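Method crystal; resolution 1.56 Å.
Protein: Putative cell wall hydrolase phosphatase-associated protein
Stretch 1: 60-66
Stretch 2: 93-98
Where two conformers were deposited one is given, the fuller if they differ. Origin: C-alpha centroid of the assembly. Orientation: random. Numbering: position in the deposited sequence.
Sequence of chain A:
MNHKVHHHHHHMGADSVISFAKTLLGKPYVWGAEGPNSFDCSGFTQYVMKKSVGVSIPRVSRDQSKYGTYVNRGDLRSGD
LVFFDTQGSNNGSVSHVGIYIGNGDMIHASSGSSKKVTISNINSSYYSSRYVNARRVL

Stretch 1 60-66: VSRDQSK
Stretch 2 93-98: SVSHVG

Residues 60-66 and 93-98 belong to one chain and pack a short helix against an extended segment, with 309 Å² buried between them, both sides summed. No hydrogen bond or salt bridge crosses the interface, so the evidence for association is close packing alone. Val-94 (76 Å² covered) and Ser-61 (70 Å²) account for nearly half of that area, and Val-97 adds 45 Å².

The first stretch begins with Val-60 in an extended conformation (phi/psi -105/156) at the N-cap position. Helical torsions follow at Ser-61 (-58/-45), Arg-62 (-63/-31), Asp-63 (-84/-40) and Gln-64 (-59/-36). The turn is held by Gln-64 N to Val-60 O and Ser-65 N to Ser-61 O, both 2.9 Å, together with a weak bond from Asp-63 N to Val-60 O at 3.1 Å; Lys-66 N then reaches Asp-63 O at 2.9 Å. The second stretch is extended at Ser-93 (-65/133) and Val-94 (-65/129), breaks at Ser-95 (-133/-2), and runs as strand through His-96 (-149/154), Val-97 (-152/146) and Gly-98 (-139/169). Register is set by two CA-CA distances: Arg-62 to Val-94 at 4.9 Å and Ser-61 to His-96 at 5.8 Å. Thus, as the helix advances from Ser-61 to Arg-62, its nearest partner moves back along the second stretch.

Ser-61, chi1 63° (p), directs its CA-to-CB bond toward the second stretch and sets its hydroxyl against the backbone. Its OG lies 3.3 Å from Ser-95 C, 3.6 Å from Val-94 O and 3.6 Å from His-96 N. These are contacts without a hydrogen bond. Ser-61 CB also meets Val-97 CG1 at 4.1 Å, an apolar contact.

Val-94, chi1 168° (t), points toward the helix and spreads its methyls along it. CG1 is 3.8 Å from Ser-61 OG, while CG2 is 3.5 Å from Ser-65 OG. Ser-65 (chi1 -172°, t) lies one helical turn beyond Ser-61, so both serines face the same valine; the Ser-65 hydroxyl is hydrogen-bonded elsewhere in the structure. Arg-62 brings its CB to 3.7 Å from Val-94 O and 4.4 Å from Val-94 CB. Its CA-to-CB bond runs sideways, and with chi1 60° (p), chi2 -157° (t), chi3 169° (t) and chi4 -98° the end of the chain leads away. Its closest approach is therefore through CB, near the root of the chain, with no charge pairing across the interface.

Val-97, chi1 58° (p), points toward the helix, whereas His-96 before it points away, as expected of alternating strand residues. Val-97 CG2 lies 3.6 Å from Gln-64 OE1. Gln-64 (chi1 -63°, m; chi2 -173°, t; chi3 2°) has that oxygen hydrogen-bonded elsewhere in the structure, so the oxygen is satisfied even though a methyl group packs beside it.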

ATOM      1  N   VAL A  60     -11.081   0.285   1.949  1.00 22.74           N
ATOM      2  CA  VAL A  60     -10.792  -0.011   0.509  1.00 22.85           C
ATOM      3  C   VAL A  60      -9.824   1.040  -0.044  1.00 20.91           C
ATOM      4  O   VAL A  60      -9.799   2.182   0.470  1.00 22.62           O
ATOM      5  CB  VAL A  60     -12.051  -0.161  -0.368  1.00 24.75           C
ATOM      6  CG1 VAL A  60     -12.964  -1.261   0.158  1.00 27.47           C
ATOM      7  CG2 VAL A  60     -12.806   1.137  -0.517  1.00 29.21           C
ATOM      8  N   SER A  61      -9.112   0.658  -1.093  1.00 20.59           N
ATOM      9  CA  SER A  61      -8.010   1.473  -1.672  0.50 22.92           C
ATOM     10  C   SER A  61      -8.520   2.857  -2.102  1.00 22.48           C
ATOM     11  O   SER A  61      -7.838   3.840  -1.733  1.00 24.62           O
ATOM     12  CB  SER A  61      -7.294   0.742  -2.784  0.50 19.62           C
ATOM     13  OG  SER A  61      -8.143   0.475  -3.886  0.50 23.70           O
ATOM     14  N   ARG A  62      -9.674   2.946  -2.784  1.00 21.55           N
ATOM     15  CA  ARG A  62     -10.217   4.223  -3.321  1.00 22.55           C
ATOM     16  C   ARG A  62     -10.538   5.199  -2.186  1.00 22.58           C
ATOM     17  O   ARG A  62     -10.394   6.425  -2.405  1.00 26.23           O
ATOM     18  CB  ARG A  62     -11.390   4.014  -4.288  1.00 26.57           C
ATOM     19  CG  ARG A  62     -12.606   3.303  -3.723  1.00 33.38           C
ATOM     20  CD  ARG A  62     -13.442   2.641  -4.816  1.00 43.49           C
ATOM     21  NE  ARG A  62     -14.449   1.750  -4.242  1.00 46.69           N
ATOM     22  CZ  ARG A  62     -14.357   0.418  -4.105  1.00 47.86           C
ATOM     23  NH1 ARG A  62     -13.296  -0.258  -4.517  1.00 48.97           N
ATOM     24  NH2 ARG A  62     -15.353  -0.243  -3.541  1.00 57.95           N
ATOM     25  N   ASP A  63     -10.907   4.712  -1.012  1.00 22.15           N
ATOM     26  CA  ASP A  63     -11.232   5.531   0.182  1.00 21.00           C
ATOM     27  C   ASP A  63      -9.926   5.882   0.913  1.00 20.00           C
ATOM     28  O   ASP A  63      -9.768   7.042   1.335  1.00 19.95           O
ATOM     29  CB  ASP A  63     -12.237   4.768   1.066  1.00 20.45           C
ATOM     30  CG  ASP A  63     -13.607   4.606   0.409  1.00 24.12           C
ATOM     31  OD1 ASP A  63     -13.900   5.377  -0.486  1.00 30.75           O
ATOM     32  OD2 ASP A  63     -14.378   3.661   0.768  1.00 27.04           O
ATOM     33  N   GLN A  64      -8.973   4.956   1.019  1.00 21.08           N
ATOM     34  CA  GLN A  64      -7.649   5.252   1.624  1.00 19.05           C
ATOM     35  C   GLN A  64      -7.011   6.388   0.809  1.00 20.37           C
ATOM     36  O   GLN A  64      -6.427   7.267   1.433  1.00 20.22           O
ATOM     37  CB  GLN A  64      -6.747   4.030   1.673  1.00 17.72           C
ATOM     38  CG  GLN A  64      -7.279   2.900   2.554  1.00 17.25           C
ATOM     39  CD  GLN A  64      -6.216   1.838   2.648  1.00 19.30           C
ATOM     40  OE1 GLN A  64      -5.117   1.939   2.113  1.00 19.01           O
ATOM     41  NE2 GLN A  64      -6.570   0.724   3.259  1.00 18.37           N
ATOM     42  N   SER A  65      -7.226   6.400  -0.504  1.00 18.93           N
ATOM     43  CA  SER A  65      -6.687   7.439  -1.440  1.00 19.22           C
ATOM     44  C   SER A  65      -7.235   8.829  -1.132  1.00 21.96           C
ATOM     45  O   SER A  65      -6.674   9.820  -1.720  1.00 23.59           O
ATOM     46  CB  SER A  65      -6.959   7.047  -2.893  1.00 25.65           C
ATOM     47  OG  SER A  65      -6.293   7.921  -3.802  1.00 25.82           O
ATOM     48  N   LYS A  66      -8.336   8.953  -0.386  1.00 22.89           N
ATOM     49  CA  LYS A  66      -8.978  10.274  -0.095  1.00 21.03           C
ATOM     50  C   LYS A  66      -8.699  10.669   1.362  1.00 20.89           C
ATOM     51  O   LYS A  66      -9.337  11.623   1.838  1.00 24.40           O
ATOM     52  CB  LYS A  66     -10.488  10.172  -0.350  1.00 28.01           C
ATOM     53  CG  LYS A  66     -10.894   9.927  -1.796  1.00 27.43           C
ATOM     54  CD  LYS A  66     -12.400   9.900  -2.016  1.00 36.72           C
ATOM     55  CE  LYS A  66     -12.986   8.504  -2.022  1.00 48.82           C
ATOM     56  NZ  LYS A  66     -14.439   8.502  -2.318  1.00 56.34           N
ATOM     57  N   SER A  93      -9.828   4.978 -11.696  1.00 44.69           N
ATOM     58  CA  SER A  93     -10.260   4.652 -10.310  0.70 41.25           C
ATOM     59  C   SER A  93      -9.111   3.938  -9.587  1.00 32.42           C
ATOM     60  O   SER A  93      -8.486   3.046 -10.194  1.00 36.66           O
ATOM     61  CB  SER A  93     -11.522   3.826 -10.292  0.70 44.89           C
ATOM     62  OG  SER A  93     -11.888   3.496  -8.961  0.70 48.75           O
ATOM     63  N   VAL A  94      -8.805   4.358  -8.359  1.00 30.80           N
ATOM     64  CA  VAL A  94      -7.779   3.693  -7.516  1.00 25.97           C
ATOM     65  C   VAL A  94      -8.272   2.271  -7.184  1.00 25.48           C
ATOM     66  O   VAL A  94      -9.425   2.132  -6.759  1.00 31.22           O
ATOM     67  CB  VAL A  94      -7.487   4.512  -6.251  1.00 25.00           C
ATOM     68  CG1 VAL A  94      -6.671   3.714  -5.245  1.00 27.69           C
ATOM     69  CG2 VAL A  94      -6.806   5.843  -6.591  1.00 24.19           C
ATOM     70  N   SER A  95      -7.420   1.283  -7.424  1.00 26.64           N
ATOM     71  CA  SER A  95      -7.698  -0.165  -7.234  1.00 29.02           C
ATOM     72  C   SER A  95      -6.558  -0.890  -6.486  1.00 27.48           C
ATOM     73  O   SER A  95      -6.697  -2.121  -6.231  1.00 29.90           O
ATOM     74  CB  SER A  95      -7.948  -0.794  -8.578  1.00 30.61           C
ATOM     75  OG  SER A  95      -6.856  -0.551  -9.457  1.00 33.68           O
ATOM     76  N   HIS A  96      -5.464  -0.194  -6.144  1.00 27.93           N
ATOM     77  CA  HIS A  96      -4.298  -0.813  -5.461  0.50 24.69           C
ATOM     78  C   HIS A  96      -3.614   0.215  -4.558  1.00 21.79           C
ATOM     79  O   HIS A  96      -3.724   1.451  -4.792  1.00 23.47           O
ATOM     80  CB  HIS A  96      -3.340  -1.445  -6.485  0.50 25.05           C
ATOM     81  CG  HIS A  96      -2.369  -2.407  -5.884  0.50 23.30           C
ATOM     82  ND1 HIS A  96      -2.764  -3.632  -5.327  0.50 22.71           N
ATOM     83  CD2 HIS A  96      -1.031  -2.323  -5.725  0.50 23.03           C
ATOM     84  CE1 HIS A  96      -1.694  -4.254  -4.882  0.50 22.10           C
ATOM     85  NE2 HIS A  96      -0.611  -3.465  -5.108  0.50 23.87           N
ATOM     86  N   VAL A  97      -2.951  -0.273  -3.528  1.00 22.33           N
ATOM     87  CA  VAL A  97      -2.257   0.566  -2.514  1.00 19.58           C
ATOM     88  C   VAL A  97      -1.095  -0.250  -1.966  1.00 19.48           C
ATOM     89  O   VAL A  97      -1.252  -1.483  -1.740  1.00 19.36           O
ATOM     90  CB  VAL A  97      -3.208   1.010  -1.379  1.00 19.42           C
ATOM     91  CG1 VAL A  97      -3.867  -0.161  -0.639  1.00 17.63           C
ATOM     92  CG2 VAL A  97      -2.533   1.887  -0.359  1.00 22.55           C
ATOM     93  N   GLY A  98      -0.016   0.434  -1.652  1.00 22.78           N
ATOM     94  CA  GLY A  98       1.179  -0.080  -0.980  1.00 21.82           C
ATOM     95  C   GLY A  98       1.671   0.927   0.029  1.00 19.86           C
ATOM     96  O   GLY A  98       1.160   2.078   0.036  1.00 23.02           O
TER